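Local coordinates for protein Bd3459 (Bdellovibrio bacteriovorus, PDB 5CEC) that probably acts as a serine-type D-Ala-D-Ala peptidase of the penicillin-binding-protein fold on cell-wall peptidoglycan, and is bound by the ankyrin-repeat immunity protein Bd3460, at residues His385-Tyr388 against Ser393-Gly396; Ala340-Ser345 against Ala356-Val361. The protein carries 1 engineered substitution. All blocks are in the same frame, centred on the assembly; numbering follows the deposited sequence.

Contact 1: His385-Tyr388 against Ser393-Gly396; sequences HTDY and SDWG
The rings of Tyr388 and Trp395 form an offset face-to-face stack, an aromatic pair that joins the loop after strand 376-385 to helix 394-411, which packs on the same sheet. The centroids of the phenol and of the six-membered ring of the indole are 3.9 Å apart, and the planes are inclined by 22°. Tyr388 CD2 lies above the centre of the indole and comes within 3.2 Å of Trp395 CE2, a tight contact, while Trp395 CZ2 sits over the rim of the phenol. Tyr388 turns its CG anti to the backbone N (chi1 163°), which carries the ring across to the indole. Trp395 NE1 donates to Val361 O, which fixes the rotation of the indole, and Thr386 OG1, whose hydrogen bond goes to Asn362 O, lies at the indole edge, near its plane. On the chain of Bd3460, Met72 packs on Tyr388 and Asn106 on Trp395.

The polar half of the contact is built on carboxylates. Asp394 OD2 accepts the backbone N of Asp387 at 2.8 Å through its anti lone pair, with an N-H...O angle of 160°. The carboxylate of Asp387 is held separately, its OD2 receiving His385 NE2 at 2.8 Å from above the carboxylate plane. Asp394 also packs its CB against Thr386 CB at 3.9 Å.

Ser391 OG bonds to Asp394 OD1, Lys363 forms a salt bridge with Asp387 OD1, and the backbone N of Met38, the first modelled residue of this chain, bonds to both Asp387 OD2 and Asp394 OD2, which lie 4.4 Å apart. Two like charges so close would probably disfavour each other; the shared donor, together with the lysine, is consistent with both carboxylates remaining ionised.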
loop_
_atom_site.group_PDB
_atom_site.type_symbol
_atom_site.label_atom_id
_atom_site.label_comp_id
_atom_site.label_asym_id
_atom_site.label_seq_id
_atom_site.Cartn_x
_atom_site.Cartn_y
_atom_site.Cartn_z
ATOM N N HIS A 385 16.556 6.087 7.730
ATOM C CA HIS A 385 16.498 7.522 7.623
ATOM C C HIS A 385 16.636 7.970 6.159
ATOM O O HIS A 385 17.457 7.449 5.426
ATOM C CB HIS A 385 17.643 8.134 8.434
ATOM C CG HIS A 385 17.793 9.568 8.164
ATOM N ND1 HIS A 385 16.968 10.501 8.737
ATOM C CD2 HIS A 385 18.539 10.220 7.238
ATOM C CE1 HIS A 385 17.226 11.686 8.190
ATOM N NE2 HIS A 385 18.167 11.529 7.284
ATOM N N THR A 386 15.801 8.935 5.764
ATOM C CA THR A 386 15.879 9.618 4.476
ATOM C C THR A 386 15.761 11.105 4.685
ATOM O O THR A 386 15.338 11.553 5.763
ATOM C CB THR A 386 14.761 9.156 3.509
ATOM O OG1 THR A 386 13.470 9.310 4.096
ATOM C CG2 THR A 386 14.897 7.672 3.168
ATOM N N ASP A 387 16.081 11.875 3.642
ATOM C CA ASP A 387 15.784 13.328 3.621
ATOM C C ASP A 387 15.103 13.635 2.281
ATOM O O ASP A 387 15.654 14.281 1.380
ATOM C CB ASP A 387 17.033 14.190 3.830
ATOM C CG ASP A 387 17.762 13.896 5.149
ATOM O OD1 ASP A 387 17.345 14.401 6.211
ATOM O OD2 ASP A 387 18.795 13.173 5.117
ATOM N N TYR A 388 13.881 13.119 2.160
ATOM C CA TYR A 388 13.142 13.202 0.915
ATOM C C TYR A 388 12.896 14.661 0.483
ATOM O O TYR A 388 12.926 14.954 -0.731
ATOM C CB TYR A 388 11.890 12.350 1.091
ATOM C CG TYR A 388 10.766 12.535 0.155
ATOM C CD1 TYR A 388 9.833 13.566 0.344
ATOM C CD2 TYR A 388 10.554 11.633 -0.865
ATOM C CE1 TYR A 388 8.729 13.690 -0.488
ATOM C CE2 TYR A 388 9.449 11.738 -1.687
ATOM C CZ TYR A 388 8.545 12.772 -1.503
ATOM O OH TYR A 388 7.472 12.874 -2.370
ATOM N N SER A 393 15.041 11.438 -4.527
ATOM C CA SER A 393 15.568 10.127 -4.874
ATOM C C SER A 393 15.864 9.226 -3.676
ATOM O O SER A 393 16.083 8.017 -3.833
ATOM C CB SER A 393 16.856 10.304 -5.693
ATOM O OG SER A 393 16.660 11.033 -6.899
ATOM N N ASP A 394 15.863 9.792 -2.476
ATOM C CA ASP A 394 16.195 9.006 -1.270
ATOM C C ASP A 394 15.260 7.830 -1.051
ATOM O O ASP A 394 15.734 6.821 -0.559
ATOM C CB ASP A 394 16.190 9.876 -0.007
ATOM C CG ASP A 394 17.433 10.699 0.194
ATOM O OD1 ASP A 394 18.318 10.741 -0.694
ATOM O OD2 ASP A 394 17.526 11.295 1.308
ATOM N N TRP A 395 13.968 7.941 -1.354
ATOM C CA TRP A 395 13.076 6.801 -1.115
ATOM C C TRP A 395 13.505 5.584 -1.932
ATOM O O TRP A 395 13.584 4.487 -1.380
ATOM C CB TRP A 395 11.619 7.155 -1.391
ATOM C CG TRP A 395 10.948 7.963 -0.336
ATOM C CD1 TRP A 395 11.469 8.383 0.882
ATOM C CD2 TRP A 395 9.609 8.436 -0.369
ATOM N NE1 TRP A 395 10.529 9.076 1.565
ATOM C CE2 TRP A 395 9.381 9.140 0.828
ATOM C CE3 TRP A 395 8.560 8.322 -1.286
ATOM C CZ2 TRP A 395 8.180 9.732 1.113
ATOM C CZ3 TRP A 395 7.357 8.899 -0.980
ATOM C CH2 TRP A 395 7.186 9.614 0.207
ATOM N N GLY A 396 13.799 5.778 -3.203
ATOM C CA GLY A 396 14.215 4.654 -4.010
ATOM C C GLY A 396 15.546 4.069 -3.589
ATOM O O GLY A 396 15.742 2.868 -3.590
#

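Contact 2: Ala340-Ser345 against Ala356-Val361; sequences ASTVGS and AKTGSV. With SO4 (sulfate ion), chain C.
Thr342 OG1 meets Thr358 OG1 at 2.7 Å, bringing a loop turn up to the Lys357-Thr358-Gly359 run of strand 354-361, which fits the KTG motif lining the active site in penicillin-binding proteins and serine beta-lactamases. In the same first shell, the methyl CG1 of Val343 rests 3.8 Å from Thr358 CG2, an apolar touch alongside the hydroxyl pair. One rotation of Thr358 serves both: OG1 lies between the backbone N and the carbonyl carbon (chi1 52°), and CG2, anti to the carbonyl carbon, is left to meet the valine.

A sulfate ion, probably from the crystallisation liquor, is held beside this pair. Thr358 OG1 donates to its O4 at a short 2.5 Å and Ser360 OG to its O2 at 2.8 Å. The hydroxyls of Ser70 and Ser251 also bond to it, so the ion sits among the presumed SxxK serine and the other hydroxyls of the site, and may mark where a substrate carboxylate would bind.

Lys357 starts out away from the loop at its CB, but its chain bends at chi2 and chi4 and brings NZ back, close to sulfate O4 at 3.1 Å. NZ donates to Thr358 O at 2.8 Å from 24° outside the carbonyl plane, and to a water that bonds in turn to Thr342 OG1; its bond to Ser251 OG is weak.

Farther out, a type I turn from Ser341 to Gly344 presents Thr342 and Val343 to the strand. An ST turn reinforces it, with Ser341 OG accepting the backbone N of Val343 at 3.1 Å.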
loop_
_atom_site.group_PDB
_atom_site.type_symbol
_atom_site.label_atom_id
_atom_site.label_comp_id
_atom_site.label_asym_id
_atom_site.label_seq_id
_atom_site.Cartn_x
_atom_site.Cartn_y
_atom_site.Cartn_z
ATOM N N ALA A 340 -1.279 -6.585 -6.426
ATOM C CA ALA A 340 -2.014 -5.344 -6.149
ATOM C C ALA A 340 -1.680 -4.875 -4.740
ATOM O O ALA A 340 -2.582 -4.571 -3.879
ATOM C CB ALA A 340 -3.516 -5.508 -6.336
ATOM N N SER A 341 -0.363 -4.843 -4.506
ATOM C CA SER A 341 0.165 -4.347 -3.238
ATOM C C SER A 341 1.468 -3.613 -3.440
ATOM O O SER A 341 2.146 -3.730 -4.451
ATOM C CB SER A 341 0.382 -5.480 -2.225
ATOM O OG SER A 341 1.600 -6.143 -2.464
ATOM N N THR A 342 1.875 -2.915 -2.383
ATOM C CA THR A 342 3.148 -2.169 -2.440
ATOM C C THR A 342 4.378 -3.081 -2.447
ATOM O O THR A 342 5.497 -2.607 -2.649
ATOM C CB THR A 342 3.279 -1.173 -1.293
ATOM O OG1 THR A 342 3.374 -1.879 -0.050
ATOM C CG2 THR A 342 2.126 -0.184 -1.238
ATOM N N VAL A 343 4.188 -4.390 -2.213
ATOM C CA VAL A 343 5.283 -5.362 -2.298
ATOM C C VAL A 343 5.143 -6.318 -3.484
ATOM O O VAL A 343 5.815 -7.338 -3.547
ATOM C CB VAL A 343 5.503 -6.126 -0.986
ATOM C CG1 VAL A 343 5.950 -5.144 0.084
ATOM C CG2 VAL A 343 4.280 -6.950 -0.581
ATOM N N GLY A 344 4.309 -5.953 -4.455
ATOM C CA GLY A 344 4.100 -6.780 -5.623
ATOM C C GLY A 344 5.361 -7.047 -6.432
ATOM O O GLY A 344 5.432 -8.069 -7.112
ATOM N N SER A 345 6.317 -6.112 -6.394
ATOM C CA SER A 345 7.639 -6.263 -7.060
ATOM C C SER A 345 8.801 -6.255 -6.062
ATOM O O SER A 345 9.872 -5.664 -6.265
ATOM C CB SER A 345 7.824 -5.179 -8.113
ATOM O OG SER A 345 6.892 -5.344 -9.155
ATOM N N ALA A 356 5.004 -8.549 4.395
ATOM C CA ALA A 356 5.598 -7.279 4.852
ATOM C C ALA A 356 4.725 -6.072 4.542
ATOM O O ALA A 356 3.917 -6.090 3.595
ATOM C CB ALA A 356 6.974 -7.072 4.260
ATOM N N LYS A 357 4.937 -5.025 5.336
ATOM C CA LYS A 357 4.308 -3.737 5.185
ATOM C C LYS A 357 5.414 -2.703 4.998
ATOM O O LYS A 357 6.375 -2.664 5.727
ATOM C CB LYS A 357 3.493 -3.382 6.442
ATOM C CG LYS A 357 2.791 -2.010 6.378
ATOM C CD LYS A 357 1.566 -2.035 5.465
ATOM C CE LYS A 357 1.136 -0.631 5.061
ATOM N NZ LYS A 357 2.040 -0.043 4.021
ATOM N N THR A 358 5.236 -1.843 4.002
ATOM C CA THR A 358 6.110 -0.732 3.672
ATOM C C THR A 358 5.722 0.564 4.383
ATOM O O THR A 358 4.584 0.743 4.830
ATOM C CB THR A 358 6.028 -0.501 2.164
ATOM O OG1 THR A 358 4.663 -0.378 1.794
ATOM C CG2 THR A 358 6.661 -1.636 1.366
ATOM N N GLY A 359 6.654 1.509 4.383
ATOM C CA GLY A 359 6.355 2.876 4.787
ATOM C C GLY A 359 7.309 3.867 4.185
ATOM O O GLY A 359 8.458 3.539 3.920
ATOM N N SER A 360 6.781 5.046 3.876
ATOM C CA SER A 360 7.526 6.140 3.276
ATOM C C SER A 360 6.998 7.477 3.793
ATOM O O SER A 360 5.819 7.772 3.606
ATOM C CB SER A 360 7.342 6.111 1.752
ATOM O OG SER A 360 7.462 4.818 1.208
ATOM N N VAL A 361 7.865 8.275 4.442
ATOM C CA VAL A 361 7.572 9.689 4.807
ATOM C C VAL A 361 8.864 10.482 4.584
ATOM O O VAL A 361 9.916 9.920 4.268
ATOM C CB VAL A 361 7.086 9.861 6.276
ATOM C CG1 VAL A 361 5.697 9.291 6.489
ATOM C CG2 VAL A 361 8.072 9.280 7.278
HETATM S S SO4 C . 3.645 3.179 1.546
HETATM O O1 SO4 C . 3.214 3.371 0.129
HETATM O O2 SO4 C . 5.059 3.524 1.761
HETATM O O3 SO4 C . 2.670 3.975 2.439
HETATM O O4 SO4 C . 3.407 1.783 1.943
HETATM O O HOH W 1 1.740 -1.929 2.036
#

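In the fold
Both segments of contact 2 precede those of contact 1 in the sequence, and the centres of the two contacts lie about 15 Å apart. Both are built on the antiparallel sheet in which strands 354-361, 364-373 and 376-385 follow one another: 340-345 faces the first of these strands, while 385-388 leaves the last and leads towards helix 394-411. They touch directly, since Trp395 CZ2 packs on Ser360 C at 3.7 Å. Trp395 of the helix is thus set against the end of the strand bearing the presumed KTG motif, and Bd3460 reaches both regions, bonding to Ser393 and to Ser345.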